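Chintase (PDB 5YUQ) hydrolyses chitin, probably within the active-site tunnel of a family 18 glycosyl hydrolase TIM barrel from a thermophilic fungus. Local coordinates at residues S5-D10 with G346-S351; N127-F132 with D167-T172; A191-P196 with T249-P254. One frame throughout, in Å; residues are numbered along the deposited sequence.

Contact 1 (S5-D10 with G346-S351); sequences SAYVVD and GVMLWS
The side chains of Tyr7 and Trp350 cross at about a right angle, with Tyr7 CB 3.6 Å from Trp350 CE3. Their ring planes stand at 48°, oblique. Val9 CG1 reaches the same indole, 3.5 Å from Trp350 CH2. Met348 bends at chi2 (81°), which carries SD to the edge of the Tyr7 ring, a Met-aromatic contact with Met348 SD 3.6 Å from Tyr7 CE1. Ser5 and Met348 point to one face of the barrel wall; on the other, Ala6 CB meets Leu349 CD2 at 3.9 Å.

Parallel strand pairing sets these side chains in place. Ser5 N donates to Val347 O, Leu349 N to Ser5 O at 3.0 Å, and Tyr7 N to Leu349 O at 3.1 Å. A water accepts from Ser5 OG and donates to Val347 O; Ser5 OG also hydrogen-bonds His24 ND1. A cis peptide follows Trp350, probably the counterpart of the tryptophan that in family 18 relatives floors the substrate site.

Tyr7 OH hydrogen-bonds Asn103 OD1, and Ser351 OG hydrogen-bonds Glu353 OE1. The two strands are the first and last of the barrel, so their pairing closes it. Strand 24-32 flanks strand 4-9, and strand 228-240 flanks strand 346-350.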
loop_
_atom_site.group_PDB
_atom_site.type_symbol
_atom_site.label_atom_id
_atom_site.label_comp_id
_atom_site.label_asym_id
_atom_site.label_seq_id
_atom_site.Cartn_x
_atom_site.Cartn_y
_atom_site.Cartn_z
ATOM N N SER A 5 -2.385 1.870 11.630
ATOM C CA SER A 5 -3.409 2.415 10.751
ATOM C C SER A 5 -3.904 1.321 9.840
ATOM O O SER A 5 -3.123 0.536 9.322
ATOM C CB SER A 5 -2.832 3.534 9.904
ATOM O OG SER A 5 -2.357 4.583 10.735
ATOM N N ALA A 6 -5.214 1.272 9.646
ATOM C CA ALA A 6 -5.805 0.226 8.833
ATOM C C ALA A 6 -6.550 0.845 7.669
ATOM O O ALA A 6 -7.448 1.663 7.872
ATOM C CB ALA A 6 -6.765 -0.596 9.680
ATOM N N TYR A 7 -6.193 0.445 6.452
ATOM C CA TYR A 7 -6.990 0.822 5.294
ATOM C C TYR A 7 -8.258 -0.011 5.241
ATOM O O TYR A 7 -8.230 -1.221 5.461
ATOM C CB TYR A 7 -6.203 0.621 4.001
ATOM C CG TYR A 7 -5.234 1.742 3.723
ATOM C CD1 TYR A 7 -3.937 1.690 4.207
ATOM C CD2 TYR A 7 -5.617 2.856 2.984
ATOM C CE1 TYR A 7 -3.038 2.718 3.960
ATOM C CE2 TYR A 7 -4.710 3.890 2.710
ATOM C CZ TYR A 7 -3.433 3.815 3.217
ATOM O OH TYR A 7 -2.544 4.835 2.968
ATOM N N VAL A 8 -9.373 0.656 4.967
ATOM C CA VAL A 8 -10.604 -0.030 4.609
ATOM C C VAL A 8 -10.989 0.505 3.247
ATOM O O VAL A 8 -10.643 1.640 2.902
ATOM C CB VAL A 8 -11.724 0.224 5.624
ATOM C CG1 VAL A 8 -11.323 -0.322 6.985
ATOM C CG2 VAL A 8 -12.070 1.712 5.711
ATOM N N VAL A 9 -11.677 -0.311 2.461
ATOM C CA VAL A 9 -11.959 0.048 1.080
ATOM C C VAL A 9 -13.451 0.228 0.824
ATOM O O VAL A 9 -14.273 -0.547 1.303
ATOM C CB VAL A 9 -11.324 -0.956 0.072
ATOM C CG1 VAL A 9 -9.805 -0.982 0.240
ATOM C CG2 VAL A 9 -11.910 -2.367 0.234
ATOM N N ASP A 10 -13.782 1.273 0.073
ATOM C CA ASP A 10 -15.172 1.664 -0.156
ATOM C C ASP A 10 -16.005 0.546 -0.774
ATOM O O ASP A 10 -17.194 0.407 -0.478
ATOM C CB ASP A 10 -15.206 2.898 -1.054
ATOM C CG ASP A 10 -16.588 3.482 -1.187
ATOM O OD1 ASP A 10 -16.986 4.279 -0.300
ATOM O OD2 ASP A 10 -17.274 3.162 -2.181
ATOM N N GLY A 346 5.206 3.660 13.065
ATOM C CA GLY A 346 4.168 2.663 13.192
ATOM C C GLY A 346 4.113 1.754 11.987
ATOM O O GLY A 346 5.057 1.671 11.198
ATOM N N VAL A 347 2.979 1.093 11.821
ATOM C CA VAL A 347 2.735 0.240 10.697
ATOM C C VAL A 347 1.341 0.515 10.197
ATOM O O VAL A 347 0.506 1.029 10.901
ATOM C CB VAL A 347 2.781 -1.266 11.092
ATOM C CG1 VAL A 347 4.150 -1.660 11.543
ATOM C CG2 VAL A 347 1.657 -1.586 12.079
ATOM N N MET A 348 1.128 0.180 8.924
ATOM C CA MET A 348 -0.223 0.249 8.394
ATOM C C MET A 348 -0.483 -1.029 7.633
ATOM O O MET A 348 0.453 -1.739 7.286
ATOM C CB MET A 348 -0.461 1.501 7.530
ATOM C CG MET A 348 0.394 1.631 6.265
ATOM S SD MET A 348 -0.255 0.648 4.886
ATOM C CE MET A 348 0.592 1.442 3.519
ATOM N N LEU A 349 -1.749 -1.309 7.360
ATOM C CA LEU A 349 -2.104 -2.556 6.705
ATOM C C LEU A 349 -3.046 -2.321 5.537
ATOM O O LEU A 349 -3.923 -1.457 5.599
ATOM C CB LEU A 349 -2.726 -3.531 7.709
ATOM C CG LEU A 349 -4.078 -3.129 8.306
ATOM C CD1 LEU A 349 -5.210 -3.829 7.558
ATOM C CD2 LEU A 349 -4.149 -3.445 9.791
ATOM N N TRP A 350 -2.843 -3.096 4.475
ATOM C CA TRP A 350 -3.766 -3.143 3.348
ATOM C C TRP A 350 -4.248 -4.576 3.151
ATOM O O TRP A 350 -3.447 -5.441 2.803
ATOM C CB TRP A 350 -3.087 -2.684 2.042
ATOM C CG TRP A 350 -4.066 -2.734 0.912
ATOM C CD1 TRP A 350 -4.438 -3.838 0.186
ATOM C CD2 TRP A 350 -4.854 -1.652 0.430
ATOM N NE1 TRP A 350 -5.401 -3.494 -0.731
ATOM C CE2 TRP A 350 -5.671 -2.153 -0.602
ATOM C CE3 TRP A 350 -4.937 -0.294 0.757
ATOM C CZ2 TRP A 350 -6.566 -1.344 -1.300
ATOM C CZ3 TRP A 350 -5.822 0.504 0.068
ATOM C CH2 TRP A 350 -6.626 -0.019 -0.947
ATOM N N SER A 351 -5.535 -4.859 3.359
ATOM C CA SER A 351 -6.521 -3.955 3.939
ATOM C C SER A 351 -7.382 -4.779 4.905
ATOM O O SER A 351 -7.356 -6.018 4.884
ATOM C CB SER A 351 -7.375 -3.301 2.847
ATOM O OG SER A 351 -7.946 -4.293 2.005
HETATM O O HOH W 1 0.230 3.986 11.318
#

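Contact 2 (N127-F132 with D167-T172); sequences NYLKLF and DNWAST
Leu129 meets Trp169 because its CG is anti to the backbone N (chi1 -180°), while the Trp169 CG is anti to its own carbonyl carbon (chi1 -88°). The leucine side chain and the indole slide past each other in opposite directions. The result is an aromatic cluster of Tyr128, Phe132 and Trp169, with Leu129 on the indole, between helix 124-139 and the short, weakly bonded helix 168-172, outside the strands of the TIM barrel.

Leu129 covers one indole face. Leu129 CB is 3.6 Å from Trp169 CZ2, near the rim. Leu129 CD2 is 4.0 Å from the centroid of the Trp169 five-membered ring, almost straight above it, in a CH-pi contact. The far edge of the indole points toward the face of the Tyr128 ring. This is an offset edge-to-face pair with planes at 79°, and Trp169 CH2 is 3.8 Å from Tyr128 CB. Phe132 comes across the same end, with Phe132 CD2 3.7 Å from Trp169 CZ3.

No hydrogen bond joins the two segments, so the contact rests on apolar and aromatic packing. Phe154 also meets the rings of Tyr128 and Trp169. Tyr128 OH hydrogen-bonds Thr147 OG1 of strand 144-149 and the N of Trp106, which follows strand 101-105. Thr172 CG2 lies 3.7 Å from Phe132 O. Thr172 OG1 donates a 2.7 Å hydrogen bond to Asn168 O, one turn back in its short helix.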
loop_
_atom_site.group_PDB
_atom_site.type_symbol
_atom_site.label_atom_id
_atom_site.label_comp_id
_atom_site.label_asym_id
_atom_site.label_seq_id
_atom_site.Cartn_x
_atom_site.Cartn_y
_atom_site.Cartn_z
ATOM N N ASN A 127 5.361 19.840 -6.722
ATOM C CA ASN A 127 3.964 20.261 -6.694
ATOM C C ASN A 127 3.172 19.502 -5.643
ATOM O O ASN A 127 2.241 20.041 -5.047
ATOM C CB ASN A 127 3.318 20.076 -8.074
ATOM C CG ASN A 127 3.826 21.080 -9.093
ATOM O OD1 ASN A 127 4.417 22.106 -8.738
ATOM N ND2 ASN A 127 3.582 20.797 -10.363
ATOM N N TYR A 128 3.547 18.245 -5.426
ATOM C CA TYR A 128 2.943 17.428 -4.378
ATOM C C TYR A 128 3.200 18.074 -3.030
ATOM O O TYR A 128 2.301 18.192 -2.200
ATOM C CB TYR A 128 3.588 16.046 -4.386
ATOM C CG TYR A 128 2.771 14.881 -3.882
ATOM C CD1 TYR A 128 1.438 15.011 -3.503
ATOM C CD2 TYR A 128 3.355 13.629 -3.796
ATOM C CE1 TYR A 128 0.707 13.887 -3.065
ATOM C CE2 TYR A 128 2.643 12.514 -3.364
ATOM C CZ TYR A 128 1.330 12.655 -2.991
ATOM O OH TYR A 128 0.653 11.535 -2.574
ATOM N N LEU A 129 4.438 18.507 -2.806
ATOM C CA LEU A 129 4.762 19.200 -1.565
ATOM C C LEU A 129 3.992 20.510 -1.460
ATOM O O LEU A 129 3.481 20.846 -0.389
ATOM C CB LEU A 129 6.271 19.443 -1.445
ATOM C CG LEU A 129 6.706 20.167 -0.164
ATOM C CD1 LEU A 129 6.152 19.445 1.058
ATOM C CD2 LEU A 129 8.215 20.235 -0.106
ATOM N N LYS A 130 3.884 21.233 -2.574
ATOM C CA LYS A 130 3.103 22.465 -2.583
ATOM C C LYS A 130 1.673 22.180 -2.141
ATOM O O LYS A 130 1.085 22.948 -1.386
ATOM C CB LYS A 130 3.103 23.102 -3.969
ATOM C CG LYS A 130 2.901 24.598 -3.912
ATOM C CD LYS A 130 3.069 25.245 -5.276
ATOM C CE LYS A 130 2.989 26.769 -5.150
ATOM N NZ LYS A 130 2.703 27.461 -6.446
ATOM N N LEU A 131 1.129 21.066 -2.607
ATOM C CA LEU A 131 -0.209 20.658 -2.200
ATOM C C LEU A 131 -0.301 20.430 -0.698
ATOM O O LEU A 131 -1.232 20.905 -0.055
ATOM C CB LEU A 131 -0.628 19.400 -2.959
ATOM C CG LEU A 131 -1.949 18.759 -2.531
ATOM C CD1 LEU A 131 -3.090 19.743 -2.680
ATOM C CD2 LEU A 131 -2.183 17.526 -3.383
ATOM N N PHE A 132 0.655 19.706 -0.125
ATOM C CA PHE A 132 0.620 19.475 1.313
ATOM C C PHE A 132 0.758 20.770 2.094
ATOM O O PHE A 132 0.118 20.950 3.130
ATOM C CB PHE A 132 1.704 18.489 1.731
ATOM C CG PHE A 132 1.278 17.057 1.641
ATOM C CD1 PHE A 132 0.351 16.542 2.530
ATOM C CD2 PHE A 132 1.814 16.227 0.673
ATOM C CE1 PHE A 132 -0.044 15.208 2.458
ATOM C CE2 PHE A 132 1.429 14.887 0.593
ATOM C CZ PHE A 132 0.497 14.381 1.497
ATOM N N ASP A 167 13.640 19.551 2.806
ATOM C CA ASP A 167 13.335 19.239 4.201
ATOM C C ASP A 167 11.975 19.761 4.638
ATOM O O ASP A 167 11.536 19.505 5.753
ATOM C CB ASP A 167 14.492 19.545 5.183
ATOM C CG ASP A 167 14.704 21.025 5.452
ATOM O OD1 ASP A 167 13.801 21.859 5.222
ATOM O OD2 ASP A 167 15.808 21.344 5.945
ATOM N N ASN A 168 11.290 20.458 3.736
ATOM C CA ASN A 168 9.909 20.822 3.998
ATOM C C ASN A 168 8.964 19.634 3.877
ATOM O O ASN A 168 7.820 19.708 4.315
ATOM C CB ASN A 168 9.465 21.958 3.086
ATOM C CG ASN A 168 10.026 23.293 3.525
ATOM O OD1 ASN A 168 9.413 23.993 4.330
ATOM N ND2 ASN A 168 11.202 23.643 3.014
ATOM N N TRP A 169 9.430 18.537 3.291
ATOM C CA TRP A 169 8.616 17.325 3.302
ATOM C C TRP A 169 8.395 16.880 4.739
ATOM O O TRP A 169 7.263 16.739 5.187
ATOM C CB TRP A 169 9.269 16.211 2.474
ATOM C CG TRP A 169 8.885 16.258 1.029
ATOM C CD1 TRP A 169 9.669 16.639 -0.024
ATOM C CD2 TRP A 169 7.615 15.896 0.480
ATOM N NE1 TRP A 169 8.955 16.546 -1.200
ATOM C CE2 TRP A 169 7.695 16.084 -0.919
ATOM C CE3 TRP A 169 6.417 15.437 1.032
ATOM C CZ2 TRP A 169 6.618 15.830 -1.769
ATOM C CZ3 TRP A 169 5.349 15.171 0.188
ATOM C CH2 TRP A 169 5.453 15.377 -1.198
ATOM N N ALA A 170 9.485 16.677 5.466
ATOM C CA ALA A 170 9.390 16.186 6.835
ATOM C C ALA A 170 8.722 17.208 7.756
ATOM O O ALA A 170 8.033 16.835 8.702
ATOM C CB ALA A 170 10.773 15.808 7.363
ATOM N N SER A 171 8.904 18.499 7.485
ATOM C CA SER A 171 8.312 19.496 8.374
ATOM C C SER A 171 6.834 19.781 8.108
ATOM O O SER A 171 6.172 20.444 8.907
ATOM C CB SER A 171 9.117 20.798 8.362
ATOM O OG SER A 171 9.001 21.457 7.112
ATOM N N THR A 172 6.305 19.255 7.007
ATOM C CA THR A 172 4.925 19.549 6.627
ATOM C C THR A 172 4.038 18.332 6.777
ATOM O O THR A 172 2.909 18.434 7.250
ATOM C CB THR A 172 4.838 20.028 5.164
ATOM O OG1 THR A 172 5.686 21.170 4.988
ATOM C CG2 THR A 172 3.406 20.414 4.803
#

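Contact 3 (A191-P196 with T249-P254); sequences AGANAP and TGLYVP
The Tyr252 ring packs against the backbone of Ala191 and Gly192, which approach it obliquely. Ala191 O is 3.3 Å from Tyr252 CD1, and Gly192 CA is 3.9 Å from Tyr252 CE1. Over one face of the ring, toward its rim, lies CD2 of the preceding Leu251. Leu251 CD2 also lies 3.8 Å from Ala193 N. Chi1 (167°) sets Leu251 CG anti to the backbone N, and chi2 then places the methyl branches; CD2 lies both over the ring and against the 191-196 backbone.

One hydrogen bond joins the segments. Ala191 N donates to Val253 O at 2.8 Å, nearly straight at the hydrogen (162°), with the donor tilted 19° from the carbonyl plane. Tyr252 is the centre of an inverse gamma turn, closed by Val253 N to Leu251 O at 2.8 Å. Ala191 CB sits against that turn, 3.4 Å from Leu251 O. Ala191 O is buried without a conventional hydrogen-bond partner. Tyr252 CA makes a CA-H...O contact with Ala191 O at 3.5 Å.

Both segments are irregular loops. One follows strand 175-178 of the barrel. The other follows strand 228-240, at the start of what is probably the alpha+beta insertion found in many family 18 chitinases. Ala191 and Leu251 both rest on Val323 of strand 322-325, and Leu251 also touches Tyr314 of strand 312-317.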
loop_
_atom_site.group_PDB
_atom_site.type_symbol
_atom_site.label_atom_id
_atom_site.label_comp_id
_atom_site.label_asym_id
_atom_site.label_seq_id
_atom_site.Cartn_x
_atom_site.Cartn_y
_atom_site.Cartn_z
ATOM N N ALA A 191 10.278 -15.613 -9.316
ATOM C CA ALA A 191 9.375 -15.322 -8.214
ATOM C C ALA A 191 10.151 -14.607 -7.117
ATOM O O ALA A 191 11.344 -14.837 -6.932
ATOM C CB ALA A 191 8.778 -16.605 -7.676
ATOM N N GLY A 192 9.466 -13.745 -6.379
ATOM C CA GLY A 192 10.051 -13.126 -5.208
ATOM C C GLY A 192 8.941 -12.897 -4.216
ATOM O O GLY A 192 7.792 -13.216 -4.488
ATOM N N ALA A 193 9.263 -12.338 -3.059
ATOM C CA ALA A 193 8.223 -12.123 -2.068
ATOM C C ALA A 193 7.328 -10.932 -2.424
ATOM O O ALA A 193 7.769 -9.959 -3.049
ATOM C CB ALA A 193 8.827 -11.954 -0.671
ATOM N N ASN A 194 6.063 -11.016 -2.019
ATOM C CA ASN A 194 5.137 -9.906 -2.190
ATOM C C ASN A 194 5.578 -8.735 -1.330
ATOM O O ASN A 194 5.588 -7.579 -1.759
ATOM C CB ASN A 194 3.737 -10.355 -1.759
ATOM C CG ASN A 194 2.713 -9.251 -1.859
ATOM O OD1 ASN A 194 2.713 -8.469 -2.810
ATOM N ND2 ASN A 194 1.822 -9.185 -0.876
ATOM N N ALA A 195 5.927 -9.054 -0.092
ATOM C CA ALA A 195 6.299 -8.044 0.882
ATOM C C ALA A 195 7.537 -8.497 1.630
ATOM O O ALA A 195 7.484 -8.748 2.829
ATOM C CB ALA A 195 5.156 -7.812 1.836
ATOM N N PRO A 196 8.669 -8.597 0.922
ATOM C CA PRO A 196 9.880 -9.045 1.609
ATOM C C PRO A 196 10.294 -8.048 2.671
ATOM O O PRO A 196 10.184 -6.839 2.445
ATOM C CB PRO A 196 10.928 -9.066 0.498
ATOM C CG PRO A 196 10.430 -8.088 -0.529
ATOM C CD PRO A 196 8.930 -8.163 -0.464
ATOM N N THR A 249 14.608 -26.000 -4.233
ATOM C CA THR A 249 14.629 -24.858 -5.147
ATOM C C THR A 249 14.600 -23.512 -4.445
ATOM O O THR A 249 15.135 -22.533 -4.959
ATOM C CB THR A 249 13.452 -24.874 -6.121
ATOM O OG1 THR A 249 12.232 -24.733 -5.389
ATOM C CG2 THR A 249 13.435 -26.163 -6.934
ATOM N N GLY A 250 13.959 -23.459 -3.284
ATOM C CA GLY A 250 13.707 -22.186 -2.639
ATOM C C GLY A 250 12.624 -21.452 -3.406
ATOM O O GLY A 250 11.985 -22.018 -4.304
ATOM N N LEU A 251 12.427 -20.186 -3.059
ATOM C CA LEU A 251 11.367 -19.371 -3.639
ATOM C C LEU A 251 11.736 -18.788 -4.995
ATOM O O LEU A 251 10.878 -18.623 -5.860
ATOM C CB LEU A 251 11.029 -18.225 -2.673
ATOM C CG LEU A 251 10.159 -17.072 -3.188
ATOM C CD1 LEU A 251 8.752 -17.555 -3.516
ATOM C CD2 LEU A 251 10.112 -15.933 -2.157
ATOM N N TYR A 252 13.011 -18.463 -5.177
ATOM C CA TYR A 252 13.409 -17.568 -6.264
ATOM C C TYR A 252 13.626 -18.286 -7.591
ATOM O O TYR A 252 14.729 -18.307 -8.133
ATOM C CB TYR A 252 14.644 -16.766 -5.842
ATOM C CG TYR A 252 14.391 -15.978 -4.572
ATOM C CD1 TYR A 252 13.684 -14.784 -4.603
ATOM C CD2 TYR A 252 14.833 -16.447 -3.341
ATOM C CE1 TYR A 252 13.435 -14.067 -3.446
ATOM C CE2 TYR A 252 14.583 -15.742 -2.172
ATOM C CZ TYR A 252 13.885 -14.553 -2.236
ATOM O OH TYR A 252 13.641 -13.842 -1.089
ATOM N N VAL A 253 12.547 -18.858 -8.113
ATOM C CA VAL A 253 12.608 -19.679 -9.315
ATOM C C VAL A 253 11.981 -18.960 -10.498
ATOM O O VAL A 253 11.188 -18.037 -10.316
ATOM C CB VAL A 253 11.873 -21.018 -9.092
ATOM C CG1 VAL A 253 12.503 -21.776 -7.940
ATOM C CG2 VAL A 253 10.390 -20.777 -8.826
ATOM N N PRO A 254 12.344 -19.365 -11.722
ATOM C CA PRO A 254 11.792 -18.677 -12.893
ATOM C C PRO A 254 10.270 -18.776 -12.969
ATOM O O PRO A 254 9.699 -19.829 -12.662
ATOM C CB PRO A 254 12.447 -19.419 -14.061
ATOM C CG PRO A 254 13.749 -19.876 -13.496
ATOM C CD PRO A 254 13.421 -20.298 -12.095
#

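How the contacts relate
Strand 4-9 pairs with strand 346-350 near the other end of the chain. Contact 1 thus closes a loop that holds nearly the whole barrel, and contacts 2 and 3 are nested inside it. Contact 2 comes first. It joins helix 124-139 to the short helix 168-172, with strand 144-149 between them in the chain. It is complete before contact 3 begins. Contacts 2 and 3 lie on opposite sides of the chain's centre, their centres about 36 Å apart. Contact 1 joins the first and last barrel strands, contact 2 two helices outside the barrel, and contact 3 the loops that follow strands 175-178 and 228-240. None touches another.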